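Local atomic coordinates of D-lactate dehydrogenase (Fermentative) (Pseudomonas aeruginosa, PDB entry 6ABJ), a protein that catalyses the NADH-dependent interconversion of pyruvate and D-lactate, as a tetrameric fermentative D-lactate dehydrogenase of the D-isomer specific 2-hydroxyacid dehydrogenase family. Residues Met17-Phe22 / His39-His44; Gln47-Ala52 / Phe67-Leu72; Val56-Phe61 / Gly83-Val88; Pro109-Pro114 / Arg340-Ala345. All coordinates share one frame; numbering follows the deposited sequence.

Contact 1 of 4, residues Met17-Phe22 / His39-His44; sequences MRILFF and HGFELH
Strands 18-21 and 42-44 run parallel, 4.9 Å apart at closest approach and 19° from perfect alignment, with Arg-18 beside Glu-42, Ile-19 beside Leu-43 and Leu-20 beside His-44. Four backbone bonds lace them together, the donor changing strand each time: Glu-42 N to Met-17 O, Ile-19 N to Glu-42 O, His-44 N to Ile-19 O, and Phe-21 N to His-44 O at 2.7 Å. On one face, Arg-18 and Glu-42 lie side by side and point the same way. Glu-42 runs out straight beyond CG, which is anti to the backbone N (chi1 -176°), and its OE2 comes 3.6 Å from CD of Arg-18; the arginine meets it with its methylenes, its NH2 bonding instead to Gly-60 O. The same OE2 takes, on its anti lone pair, an almost straight 2.6 Å bond from His-44 NE2, lying in the imidazole plane. The strands belong to a beta-alpha-beta unit whose helix 26-35 makes the crossover; 42-45 is an outermost strand of the five-stranded parallel sheet within the chain. The face carrying Ile-19 and Leu-43 is apolar, and Ile-19 also packs on Ile-331 of helix 317-335. There Ile-19 CD1, the methyl ending the longer CG1 arm, reaches both Phe-41 CD2, at 3.6 Å, and Leu-43 CD2. That leucine methyl in turn reaches the edge of the Phe-21 ring, 3.9 Å from CE1.

Contact 2 of 4, residues Gln47-Ala52 / Phe67-Leu72; sequences QAHLQA and FVNDDL
Leu-50 meets the 67-72 loop with its backbone and its side chain together. Its N donates a nearly straight 2.8 Å bond to Asp-70 OD1, arriving on the anti side and 33° out of the carboxylate plane, and its O accepts from Asp-71 N at 2.9 Å, the donor standing above the carbonyl plane. With CG beside its own backbone N, the carboxylate of Asp-70 turns back over its turn and bridges two loops: OD2 takes the N-H of Phe-67, while OD1 takes that of Leu-50 and also bonds to the hydroxyl of Ser-23. A short side chain with two acceptors suits this buried place. The isobutyl group of Leu-50 has CG anti to the backbone N (chi1 176°), which sends the branch toward the 67-72 loop, where CD2 meets CD2 of Leu-72 at 3.4 Å, tighter than usual van der Waals contact, the two side chains crossing at about a right angle. CD2 also lies 3.5 Å from Asp-71 O, a carbonyl oxygen that this contact buries without a polar partner in the model. At the other end, Asn-69 ND2 approaches His-49 CE1 at 3.5 Å, with ring and amide planes 69° apart; the imidazole itself is held through ND1 by Ser-23. Asp-70 closes the type I beta turn that starts at Phe-67, and its carboxylate accepting Phe-67 N braces that turn in the loop between strand 63-66 and helix 74-82 of the parallel alpha/beta domain.

Contact 3 of 4, residues Val56-Phe61 / Gly83-Val88; sequences VLAQGF and GGTRLV
Thr-85 reaches Phe-61 because its OG1 stands anti to the carbonyl carbon, beside the backbone N (chi1 -65°), while Gly-60 and Gly-84 owe their places to positive phi, 87° and 96°. Two tight reversals are joined in this way: the type II beta turn from Ala-58 to Phe-61, and the Schellman motif with which Gly-84 ends helix 74-82. Both lead into strands of the parallel sheet, 63-66 after the first and 87-90 after the second, at one rim of an alpha/beta domain. Glycine suits both positions, since with phi positive a beta carbon would collide with the carbonyl oxygen one residue back. Gly-83 differs. Its phi is negative, yet a CB there would point at the other loop and lie about 3.6 Å from Gln-59 CA, so the bare backbone lets the turn come close. The turn's Gly-60 N donates to Gly-83 O at 3.0 Å, slightly tilted from the carbonyl plane. Gln-59 faces away by its CB, with CG 4.0 Å from Gly-83 O. Ala-58, first residue of the turn, sets its small CB against Leu-80 of the helix, and Thr-85 rests on Leu-80 and Val-64 as well, which suits a residue with both a methyl and a hydroxyl. That hydroxyl, OG1, gives its proton to Phe-61 O at 2.8 Å, lying in the plane of the carbonyl, and the same oxygen is 3.1 Å from Thr-85 CA in a CA-H...O contact.

Contact 4 of 4, residues Pro109-Pro114 / Arg340-Ala345; sequences PVVHVP and RNRVRA
Arg-340 opens the contact through its backbone, its O lying 3.5 Å from Val-111 CG1. Asn-341 follows in a left-handed backbone conformation that asparagine tolerates well: its O accepts from His-112 N at 3.1 Å, its OD1 faces Pro-114 CG at 3.6 Å, and its ND2 is held by Asn-330 of helix 317-335. Arg-342, which forms the single bridge with Val-111, bends at chi2 and chi3 (-79° and -94°). CD comes to rest against Val-111 CG1, and Pro-109 CB lies over one face of the guanidinium, 3.4 Å from NH2, a flat surface fitting a proline ring. Val-343 then returns to the strand, its N giving a nearly straight 2.8 Å bond to Val-110 O. Its CG2 makes a CH-pi contact 3.9 Å from the His-112 ring centroid, 21° off the normal, while Pro-114 CA covers the opposite face and ND1 of the imidazole bonds to Ala-93 O. A water further links Val-110 N with Val-343 O. The C-terminal tail thus lies against strand 110-111, outermost within the chain in the five-stranded sheet, returning to the N-terminal part of the chain after the seven-stranded Rossmann-type NAD-binding domain, as expected of this dehydrogenase family.

All four contacts belong to the five-stranded sheet or the loops at its rims. Contact 1 lies at one edge and contact 4 at the other, their centres about 18 Å apart and their nearest atoms about 8 Å. Contact 3 joins them: Leu-20 of contact 1 packs on Leu-57 and Ala-58, and Val-88 pairs with Pro-109 and Val-111 through the backbone. Contact 2 meets contact 1 where Phe-22 packs on Leu-50 and Asp-70, and contact 3 where Leu-72 touches Val-88. Contacts 1 and 3 are remote from the NADH site, empty in this chain, whereas Asn-69 and Pro-114 lie about 10 Å, side chain to side chain, from the NADH-binding residues Phe-314 and Gln-170, respectively.

Contact 1 of 4, residues Met17-Phe22 / His39-His44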
loop_
_atom_site.group_PDB
_atom_site.type_symbol
_atom_site.label_atom_id
_atom_site.label_comp_id
_atom_site.label_asym_id
_atom_site.label_seq_id
_atom_site.Cartn_x
_atom_site.Cartn_y
_atom_site.Cartn_z
ATOM N N MET B 17 -3.916 -4.121 46.244
ATOM C CA MET B 17 -3.229 -2.935 45.640
ATOM C C MET B 17 -3.714 -2.807 44.197
ATOM O O MET B 17 -3.550 -3.739 43.407
ATOM C CB MET B 17 -1.708 -3.093 45.624
ATOM C CG MET B 17 -0.982 -1.975 44.875
ATOM S SD MET B 17 -0.368 -0.654 45.943
ATOM C CE MET B 17 1.298 -1.242 46.281
ATOM N N ARG B 18 -4.280 -1.644 43.865
ATOM C CA ARG B 18 -4.984 -1.450 42.606
ATOM C C ARG B 18 -4.141 -0.544 41.690
ATOM O O ARG B 18 -3.563 0.460 42.161
ATOM C CB ARG B 18 -6.390 -0.858 42.814
ATOM C CG ARG B 18 -7.294 -1.682 43.733
ATOM C CD ARG B 18 -8.762 -1.291 43.594
ATOM N NE ARG B 18 -8.947 0.172 43.656
ATOM C CZ ARG B 18 -9.862 0.865 42.976
ATOM N NH1 ARG B 18 -10.664 0.255 42.126
ATOM N NH2 ARG B 18 -9.958 2.189 43.121
ATOM N N ILE B 19 -4.056 -0.922 40.408
ATOM C CA ILE B 19 -3.202 -0.177 39.424
ATOM C C ILE B 19 -4.060 0.129 38.214
ATOM O O ILE B 19 -4.715 -0.770 37.674
ATOM C CB ILE B 19 -1.940 -0.964 38.973
ATOM C CG1 ILE B 19 -1.077 -1.383 40.168
ATOM C CG2 ILE B 19 -1.077 -0.114 38.030
ATOM C CD1 ILE B 19 -0.155 -2.546 39.907
ATOM N N LEU B 20 -4.157 1.417 37.888
ATOM C CA LEU B 20 -4.867 1.858 36.703
ATOM C C LEU B 20 -3.848 2.186 35.597
ATOM O O LEU B 20 -3.000 3.068 35.768
ATOM C CB LEU B 20 -5.775 3.081 36.993
ATOM C CG LEU B 20 -6.562 3.628 35.786
ATOM C CD1 LEU B 20 -7.525 2.591 35.205
ATOM C CD2 LEU B 20 -7.301 4.900 36.197
ATOM N N PHE B 21 -3.971 1.489 34.456
ATOM C CA PHE B 21 -3.140 1.743 33.271
ATOM C C PHE B 21 -3.865 2.643 32.259
ATOM O O PHE B 21 -4.984 2.319 31.882
ATOM C CB PHE B 21 -2.851 0.425 32.556
ATOM C CG PHE B 21 -2.009 -0.552 33.353
ATOM C CD1 PHE B 21 -2.554 -1.268 34.430
ATOM C CD2 PHE B 21 -0.690 -0.777 33.001
ATOM C CE1 PHE B 21 -1.771 -2.175 35.144
ATOM C CE2 PHE B 21 0.085 -1.692 33.681
ATOM C CZ PHE B 21 -0.452 -2.381 34.780
ATOM N N PHE B 22 -3.249 3.776 31.902
ATOM C CA PHE B 22 -3.763 4.642 30.896
ATOM C C PHE B 22 -2.992 4.290 29.596
ATOM O O PHE B 22 -1.947 3.626 29.655
ATOM C CB PHE B 22 -3.554 6.116 31.226
ATOM C CG PHE B 22 -4.474 6.644 32.254
ATOM C CD1 PHE B 22 -5.708 7.175 31.900
ATOM C CD2 PHE B 22 -4.120 6.578 33.621
ATOM C CE1 PHE B 22 -6.582 7.652 32.866
ATOM C CE2 PHE B 22 -5.002 7.045 34.596
ATOM C CZ PHE B 22 -6.236 7.594 34.211
ATOM N N HIS B 39 2.623 -11.422 41.778
ATOM C CA HIS B 39 2.252 -10.262 42.587
ATOM C C HIS B 39 0.802 -10.286 43.023
ATOM O O HIS B 39 0.513 -9.968 44.159
ATOM C CB HIS B 39 2.536 -8.936 41.854
ATOM C CG HIS B 39 3.981 -8.713 41.568
ATOM N ND1 HIS B 39 4.883 -8.303 42.533
ATOM C CD2 HIS B 39 4.697 -8.888 40.432
ATOM C CE1 HIS B 39 6.090 -8.234 42.007
ATOM N NE2 HIS B 39 6.001 -8.584 40.732
ATOM N N GLY B 40 -0.119 -10.596 42.125
ATOM C CA GLY B 40 -1.543 -10.596 42.468
ATOM C C GLY B 40 -2.112 -9.202 42.659
ATOM O O GLY B 40 -3.053 -9.000 43.443
ATOM N N PHE B 41 -1.551 -8.221 41.968
ATOM C CA PHE B 41 -2.139 -6.906 42.027
ATOM C C PHE B 41 -3.488 -6.916 41.286
ATOM O O PHE B 41 -3.789 -7.811 40.521
ATOM C CB PHE B 41 -1.157 -5.870 41.455
ATOM C CG PHE B 41 0.165 -5.763 42.217
ATOM C CD1 PHE B 41 0.245 -5.972 43.599
ATOM C CD2 PHE B 41 1.338 -5.398 41.548
ATOM C CE1 PHE B 41 1.467 -5.843 44.278
ATOM C CE2 PHE B 41 2.550 -5.241 42.223
ATOM C CZ PHE B 41 2.623 -5.460 43.590
ATOM N N GLU B 42 -4.314 -5.915 41.526
ATOM C CA GLU B 42 -5.576 -5.771 40.815
ATOM C C GLU B 42 -5.295 -4.801 39.687
ATOM O O GLU B 42 -5.105 -3.600 39.926
ATOM C CB GLU B 42 -6.699 -5.199 41.722
ATOM C CG GLU B 42 -8.077 -5.108 41.037
ATOM C CD GLU B 42 -9.177 -4.561 41.943
ATOM O OE1 GLU B 42 -9.149 -4.836 43.150
ATOM O OE2 GLU B 42 -10.074 -3.832 41.461
ATOM N N LEU B 43 -5.305 -5.323 38.468
ATOM C CA LEU B 43 -4.979 -4.541 37.269
ATOM C C LEU B 43 -6.174 -4.053 36.510
ATOM O O LEU B 43 -7.000 -4.852 36.103
ATOM C CB LEU B 43 -4.159 -5.400 36.328
ATOM C CG LEU B 43 -2.964 -6.126 36.969
ATOM C CD1 LEU B 43 -2.207 -6.868 35.879
ATOM C CD2 LEU B 43 -2.022 -5.154 37.681
ATOM N N HIS B 44 -6.233 -2.732 36.299
ATOM C CA HIS B 44 -7.274 -2.084 35.493
ATOM C C HIS B 44 -6.647 -1.415 34.272
ATOM O O HIS B 44 -5.747 -0.565 34.391
ATOM C CB HIS B 44 -8.061 -1.066 36.342
ATOM C CG HIS B 44 -8.947 -1.709 37.380
ATOM N ND1 HIS B 44 -10.297 -1.917 37.184
ATOM C CD2 HIS B 44 -8.670 -2.210 38.609
ATOM C CE1 HIS B 44 -10.815 -2.512 38.245
ATOM N NE2 HIS B 44 -9.845 -2.710 39.120
#

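Contact 2 of 4, residues Gln47-Ala52 / Phe67-Leu72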
loop_
_atom_site.group_PDB
_atom_site.type_symbol
_atom_site.label_atom_id
_atom_site.label_comp_id
_atom_site.label_asym_id
_atom_site.label_seq_id
_atom_site.Cartn_x
_atom_site.Cartn_y
_atom_site.Cartn_z
ATOM N N GLN B 47 -8.042 2.237 27.996
ATOM C CA GLN B 47 -7.446 2.619 26.721
ATOM C C GLN B 47 -7.158 4.118 26.604
ATOM O O GLN B 47 -6.232 4.528 25.937
ATOM C CB GLN B 47 -8.396 2.214 25.589
ATOM C CG GLN B 47 -8.643 0.722 25.555
ATOM C CD GLN B 47 -9.415 0.332 24.311
ATOM O OE1 GLN B 47 -9.801 1.193 23.502
ATOM N NE2 GLN B 47 -9.651 -0.969 24.148
ATOM N N ALA B 48 -7.967 4.955 27.228
ATOM C CA ALA B 48 -7.819 6.386 27.019
ATOM C C ALA B 48 -6.501 6.915 27.532
ATOM O O ALA B 48 -5.955 6.397 28.477
ATOM C CB ALA B 48 -8.957 7.114 27.705
ATOM N N HIS B 49 -6.012 7.963 26.873
ATOM C CA HIS B 49 -4.872 8.732 27.334
ATOM C C HIS B 49 -5.142 9.411 28.668
ATOM O O HIS B 49 -6.241 9.899 28.913
ATOM C CB HIS B 49 -4.474 9.828 26.349
ATOM C CG HIS B 49 -4.116 9.335 24.987
ATOM N ND1 HIS B 49 -3.478 8.131 24.760
ATOM C CD2 HIS B 49 -4.304 9.900 23.766
ATOM C CE1 HIS B 49 -3.288 7.978 23.458
ATOM N NE2 HIS B 49 -3.780 9.038 22.838
ATOM N N LEU B 50 -4.101 9.503 29.485
ATOM C CA LEU B 50 -4.154 10.362 30.644
ATOM C C LEU B 50 -3.992 11.834 30.234
ATOM O O LEU B 50 -3.074 12.203 29.502
ATOM C CB LEU B 50 -3.040 9.988 31.617
ATOM C CG LEU B 50 -2.925 10.886 32.840
ATOM C CD1 LEU B 50 -4.171 10.789 33.708
ATOM C CD2 LEU B 50 -1.670 10.497 33.620
ATOM N N GLN B 51 -4.896 12.661 30.729
ATOM C CA GLN B 51 -4.862 14.104 30.511
ATOM C C GLN B 51 -5.849 14.718 31.539
ATOM O O GLN B 51 -6.558 13.977 32.295
ATOM C CB GLN B 51 -5.318 14.390 29.077
ATOM C CG GLN B 51 -6.571 13.588 28.728
ATOM C CD GLN B 51 -6.964 13.744 27.280
ATOM O OE1 GLN B 51 -6.115 13.818 26.413
ATOM N NE2 GLN B 51 -8.260 13.809 27.018
ATOM N N ALA B 52 -5.906 16.053 31.565
ATOM C CA ALA B 52 -6.710 16.765 32.568
ATOM C C ALA B 52 -8.128 16.168 32.733
ATOM O O ALA B 52 -8.575 15.888 33.853
ATOM C CB ALA B 52 -6.768 18.257 32.249
ATOM N N PHE B 67 2.378 5.623 30.104
ATOM C CA PHE B 67 3.351 5.469 29.083
ATOM C C PHE B 67 3.731 6.864 28.671
ATOM O O PHE B 67 3.160 7.841 29.149
ATOM C CB PHE B 67 2.719 4.665 27.887
ATOM C CG PHE B 67 3.734 4.180 26.899
ATOM C CD1 PHE B 67 4.926 3.615 27.312
ATOM C CD2 PHE B 67 3.496 4.267 25.545
ATOM C CE1 PHE B 67 5.887 3.197 26.414
ATOM C CE2 PHE B 67 4.457 3.844 24.627
ATOM C CZ PHE B 67 5.630 3.270 25.056
ATOM N N VAL B 68 4.658 6.979 27.728
ATOM C CA VAL B 68 5.224 8.302 27.396
ATOM C C VAL B 68 4.279 9.327 26.704
ATOM O O VAL B 68 4.578 10.520 26.629
ATOM C CB VAL B 68 6.497 8.181 26.524
ATOM C CG1 VAL B 68 7.565 7.387 27.229
ATOM C CG2 VAL B 68 6.180 7.568 25.155
ATOM N N ASN B 69 3.164 8.861 26.237
ATOM C CA ASN B 69 2.240 9.712 25.523
ATOM C C ASN B 69 1.132 10.188 26.464
ATOM O O ASN B 69 0.153 10.865 26.045
ATOM C CB ASN B 69 1.672 8.949 24.311
ATOM C CG ASN B 69 1.046 7.616 24.696
ATOM O OD1 ASN B 69 1.408 7.014 25.702
ATOM N ND2 ASN B 69 0.108 7.161 23.906
ATOM N N ASP B 70 1.228 9.766 27.718
ATOM C CA ASP B 70 0.318 10.254 28.741
ATOM C C ASP B 70 0.770 11.629 29.285
ATOM O O ASP B 70 1.962 11.956 29.360
ATOM C CB ASP B 70 0.229 9.231 29.876
ATOM C CG ASP B 70 -0.567 7.989 29.493
ATOM O OD1 ASP B 70 -1.691 8.137 28.958
ATOM O OD2 ASP B 70 -0.096 6.854 29.758
ATOM N N ASP B 71 -0.198 12.444 29.641
ATOM C CA ASP B 71 0.109 13.801 30.084
ATOM C C ASP B 71 0.293 13.816 31.622
ATOM O O ASP B 71 -0.679 13.630 32.337
ATOM C CB ASP B 71 -1.027 14.732 29.663
ATOM C CG ASP B 71 -0.795 16.171 30.071
ATOM O OD1 ASP B 71 0.288 16.528 30.622
ATOM O OD2 ASP B 71 -1.740 16.946 29.837
ATOM N N LEU B 72 1.533 13.994 32.063
ATOM C CA LEU B 72 1.853 14.100 33.509
ATOM C C LEU B 72 2.459 15.470 33.848
ATOM O O LEU B 72 3.505 15.605 34.588
ATOM C CB LEU B 72 2.808 12.962 33.904
ATOM C CG LEU B 72 2.106 11.596 33.946
ATOM C CD1 LEU B 72 3.113 10.449 33.926
ATOM C CD2 LEU B 72 1.219 11.519 35.182
#

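Contact 3 of 4, residues Val56-Phe61 / Gly83-Val88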
loop_
_atom_site.group_PDB
_atom_site.type_symbol
_atom_site.label_atom_id
_atom_site.label_comp_id
_atom_site.label_asym_id
_atom_site.label_seq_id
_atom_site.Cartn_x
_atom_site.Cartn_y
_atom_site.Cartn_z
ATOM N N VAL B 56 -9.724 11.889 36.345
ATOM C CA VAL B 56 -10.790 11.506 37.243
ATOM C C VAL B 56 -10.979 9.982 37.289
ATOM O O VAL B 56 -11.426 9.441 38.296
ATOM C CB VAL B 56 -12.110 12.255 36.882
ATOM C CG1 VAL B 56 -12.598 11.901 35.475
ATOM C CG2 VAL B 56 -13.174 12.011 37.957
ATOM N N LEU B 57 -10.615 9.290 36.216
ATOM C CA LEU B 57 -10.703 7.826 36.194
ATOM C C LEU B 57 -9.783 7.141 37.228
ATOM O O LEU B 57 -10.054 6.018 37.681
ATOM C CB LEU B 57 -10.397 7.327 34.771
ATOM C CG LEU B 57 -11.445 7.723 33.721
ATOM C CD1 LEU B 57 -10.958 7.374 32.313
ATOM C CD2 LEU B 57 -12.786 7.060 33.999
ATOM N N ALA B 58 -8.678 7.819 37.563
ATOM C CA ALA B 58 -7.703 7.337 38.538
ATOM C C ALA B 58 -8.084 7.661 39.990
ATOM O O ALA B 58 -7.295 7.408 40.919
ATOM C CB ALA B 58 -6.361 7.968 38.250
ATOM N N GLN B 59 -9.274 8.227 40.186
ATOM C CA GLN B 59 -9.719 8.555 41.532
ATOM C C GLN B 59 -9.858 7.255 42.345
ATOM O O GLN B 59 -10.548 6.312 41.936
ATOM C CB GLN B 59 -11.041 9.325 41.536
ATOM C CG GLN B 59 -11.511 9.646 42.967
ATOM C CD GLN B 59 -12.164 10.997 43.128
ATOM O OE1 GLN B 59 -12.630 11.614 42.165
ATOM N NE2 GLN B 59 -12.206 11.468 44.369
ATOM N N GLY B 60 -9.185 7.233 43.486
ATOM C CA GLY B 60 -9.234 6.108 44.393
ATOM C C GLY B 60 -8.218 5.034 44.075
ATOM O O GLY B 60 -8.171 4.031 44.766
ATOM N N PHE B 61 -7.441 5.203 43.000
ATOM C CA PHE B 61 -6.427 4.224 42.625
ATOM C C PHE B 61 -5.100 4.676 43.178
ATOM O O PHE B 61 -4.652 5.838 42.973
ATOM C CB PHE B 61 -6.311 4.067 41.082
ATOM C CG PHE B 61 -7.402 3.246 40.457
ATOM C CD1 PHE B 61 -7.227 1.878 40.304
ATOM C CD2 PHE B 61 -8.589 3.824 40.019
ATOM C CE1 PHE B 61 -8.197 1.081 39.712
ATOM C CE2 PHE B 61 -9.570 3.041 39.409
ATOM C CZ PHE B 61 -9.364 1.660 39.260
ATOM N N GLY B 83 -7.047 13.139 44.135
ATOM C CA GLY B 83 -7.866 11.944 44.044
ATOM C C GLY B 83 -7.327 10.717 44.760
ATOM O O GLY B 83 -7.960 9.657 44.698
ATOM N N GLY B 84 -6.141 10.823 45.376
ATOM C CA GLY B 84 -5.585 9.765 46.253
ATOM C C GLY B 84 -4.604 8.796 45.594
ATOM O O GLY B 84 -4.307 7.711 46.132
ATOM N N THR B 85 -4.094 9.177 44.418
ATOM C CA THR B 85 -3.069 8.377 43.772
ATOM C C THR B 85 -1.773 8.623 44.482
ATOM O O THR B 85 -1.452 9.775 44.794
ATOM C CB THR B 85 -2.987 8.700 42.272
ATOM O OG1 THR B 85 -4.211 8.294 41.660
ATOM C CG2 THR B 85 -1.819 8.004 41.640
ATOM N N ARG B 86 -1.031 7.564 44.799
ATOM C CA ARG B 86 0.185 7.732 45.620
ATOM C C ARG B 86 1.473 7.383 44.897
ATOM O O ARG B 86 2.545 7.739 45.361
ATOM C CB ARG B 86 0.098 6.935 46.945
ATOM C CG ARG B 86 -1.000 7.382 47.926
ATOM C CD ARG B 86 -1.063 6.422 49.138
ATOM N NE ARG B 86 0.239 6.309 49.849
ATOM C CZ ARG B 86 0.745 5.180 50.381
ATOM N NH1 ARG B 86 0.074 4.025 50.377
ATOM N NH2 ARG B 86 1.947 5.207 50.940
ATOM N N LEU B 87 1.379 6.754 43.715
ATOM C CA LEU B 87 2.554 6.440 42.924
ATOM C C LEU B 87 2.210 6.490 41.401
ATOM O O LEU B 87 1.166 6.008 40.990
ATOM C CB LEU B 87 3.085 5.052 43.288
ATOM C CG LEU B 87 4.225 4.489 42.440
ATOM C CD1 LEU B 87 5.582 5.138 42.661
ATOM C CD2 LEU B 87 4.306 3.007 42.699
ATOM N N VAL B 88 3.130 7.071 40.634
ATOM C CA VAL B 88 3.070 7.044 39.182
ATOM C C VAL B 88 4.164 6.095 38.714
ATOM O O VAL B 88 5.326 6.348 38.944
ATOM C CB VAL B 88 3.391 8.462 38.621
ATOM C CG1 VAL B 88 3.463 8.441 37.079
ATOM C CG2 VAL B 88 2.353 9.472 39.090
#

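Contact 4 of 4, residues Pro109-Pro114 / Arg340-Ala345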
loop_
_atom_site.group_PDB
_atom_site.type_symbol
_atom_site.label_atom_id
_atom_site.label_comp_id
_atom_site.label_asym_id
_atom_site.label_seq_id
_atom_site.Cartn_x
_atom_site.Cartn_y
_atom_site.Cartn_z
ATOM N N PRO B 109 5.746 10.063 44.020
ATOM C CA PRO B 109 6.998 9.522 43.479
ATOM C C PRO B 109 6.772 8.921 42.080
ATOM O O PRO B 109 5.630 8.615 41.714
ATOM C CB PRO B 109 7.414 8.451 44.487
ATOM C CG PRO B 109 6.162 8.099 45.230
ATOM C CD PRO B 109 5.187 9.229 45.095
ATOM N N VAL B 110 7.843 8.871 41.308
ATOM C CA VAL B 110 7.785 8.425 39.936
ATOM C C VAL B 110 8.816 7.343 39.803
ATOM O O VAL B 110 9.943 7.510 40.241
ATOM C CB VAL B 110 8.112 9.586 38.963
ATOM C CG1 VAL B 110 8.191 9.033 37.546
ATOM C CG2 VAL B 110 7.020 10.665 39.050
ATOM N N VAL B 111 8.430 6.206 39.260
ATOM C CA VAL B 111 9.400 5.172 38.953
ATOM C C VAL B 111 9.358 4.836 37.442
ATOM O O VAL B 111 8.382 5.132 36.780
ATOM C CB VAL B 111 9.152 3.909 39.791
ATOM C CG1 VAL B 111 9.516 4.249 41.248
ATOM C CG2 VAL B 111 7.759 3.374 39.597
ATOM N N HIS B 112 10.394 4.191 36.958
ATOM C CA HIS B 112 10.464 3.839 35.528
ATOM C C HIS B 112 11.305 2.602 35.269
ATOM O O HIS B 112 11.890 2.017 36.179
ATOM C CB HIS B 112 11.053 5.023 34.788
ATOM C CG HIS B 112 12.539 5.122 34.850
ATOM N ND1 HIS B 112 13.270 5.681 33.818
ATOM C CD2 HIS B 112 13.421 4.860 35.838
ATOM C CE1 HIS B 112 14.550 5.695 34.165
ATOM N NE2 HIS B 112 14.672 5.184 35.373
ATOM N N VAL B 113 11.353 2.206 33.996
ATOM C CA VAL B 113 12.182 1.121 33.520
ATOM C C VAL B 113 13.539 1.712 33.155
ATOM O O VAL B 113 13.599 2.590 32.282
ATOM C CB VAL B 113 11.495 0.449 32.297
ATOM C CG1 VAL B 113 12.372 -0.688 31.798
ATOM C CG2 VAL B 113 10.118 -0.032 32.705
ATOM N N PRO B 114 14.649 1.212 33.756
ATOM C CA PRO B 114 15.915 1.863 33.528
ATOM C C PRO B 114 16.454 1.691 32.104
ATOM O O PRO B 114 17.146 2.573 31.639
ATOM C CB PRO B 114 16.864 1.202 34.525
ATOM C CG PRO B 114 16.215 -0.068 34.941
ATOM C CD PRO B 114 14.760 0.006 34.592
ATOM N N ARG B 340 13.649 1.956 44.389
ATOM C CA ARG B 340 14.007 1.161 43.217
ATOM C C ARG B 340 13.521 1.938 41.961
ATOM O O ARG B 340 12.343 2.246 41.825
ATOM C CB ARG B 340 13.426 -0.247 43.305
ATOM C CG ARG B 340 13.696 -1.108 42.057
ATOM C CD ARG B 340 13.596 -2.620 42.251
ATOM N NE ARG B 340 14.288 -2.977 43.498
ATOM C CZ ARG B 340 14.256 -4.172 44.079
ATOM N NH1 ARG B 340 13.580 -5.168 43.524
ATOM N NH2 ARG B 340 14.920 -4.368 45.227
ATOM N N ASN B 341 14.489 2.299 41.142
ATOM C CA ASN B 341 14.267 2.977 39.835
ATOM C C ASN B 341 13.366 4.200 39.977
ATOM O O ASN B 341 12.498 4.468 39.172
ATOM C CB ASN B 341 13.675 1.984 38.830
ATOM C CG ASN B 341 14.624 0.830 38.531
ATOM O OD1 ASN B 341 15.813 1.051 38.311
ATOM N ND2 ASN B 341 14.099 -0.397 38.503
ATOM N N ARG B 342 13.610 4.967 41.018
ATOM C CA ARG B 342 12.889 6.196 41.175
ATOM C C ARG B 342 13.511 7.223 40.276
ATOM O O ARG B 342 14.731 7.284 40.134
ATOM C CB ARG B 342 13.056 6.759 42.607
ATOM C CG ARG B 342 12.510 5.971 43.763
ATOM C CD ARG B 342 11.023 6.189 43.860
ATOM N NE ARG B 342 10.666 7.287 44.795
ATOM C CZ ARG B 342 10.299 7.112 46.067
ATOM N NH1 ARG B 342 10.265 5.897 46.614
ATOM N NH2 ARG B 342 9.923 8.153 46.777
ATOM N N VAL B 343 12.677 8.113 39.770
ATOM C CA VAL B 343 13.143 9.236 39.017
ATOM C C VAL B 343 12.968 10.443 39.883
ATOM O O VAL B 343 11.886 10.686 40.347
ATOM C CB VAL B 343 12.213 9.470 37.785
ATOM C CG1 VAL B 343 12.772 10.596 36.930
ATOM C CG2 VAL B 343 12.121 8.195 36.970
ATOM N N ARG B 344 14.006 11.219 40.072
ATOM C CA ARG B 344 13.958 12.375 40.945
ATOM C C ARG B 344 14.255 13.626 40.091
ATOM O O ARG B 344 15.005 13.562 39.121
ATOM C CB ARG B 344 15.031 12.223 42.054
ATOM C CG ARG B 344 14.874 10.938 42.876
ATOM C CD ARG B 344 15.928 10.805 43.980
ATOM N NE ARG B 344 15.815 9.519 44.662
ATOM C CZ ARG B 344 15.044 9.295 45.746
ATOM N NH1 ARG B 344 14.340 10.277 46.269
ATOM N NH2 ARG B 344 14.952 8.101 46.316
ATOM N N ALA B 345 13.644 14.730 40.477
ATOM C CA ALA B 345 13.873 16.024 39.850
ATOM C C ALA B 345 15.310 16.481 40.048
ATOM O O ALA B 345 15.960 16.067 40.985
ATOM C CB ALA B 345 12.928 17.042 40.448
ATOM O OXT ALA B 345 15.855 17.277 39.300
HETATM O O HOH W 1 10.209 10.049 42.368
#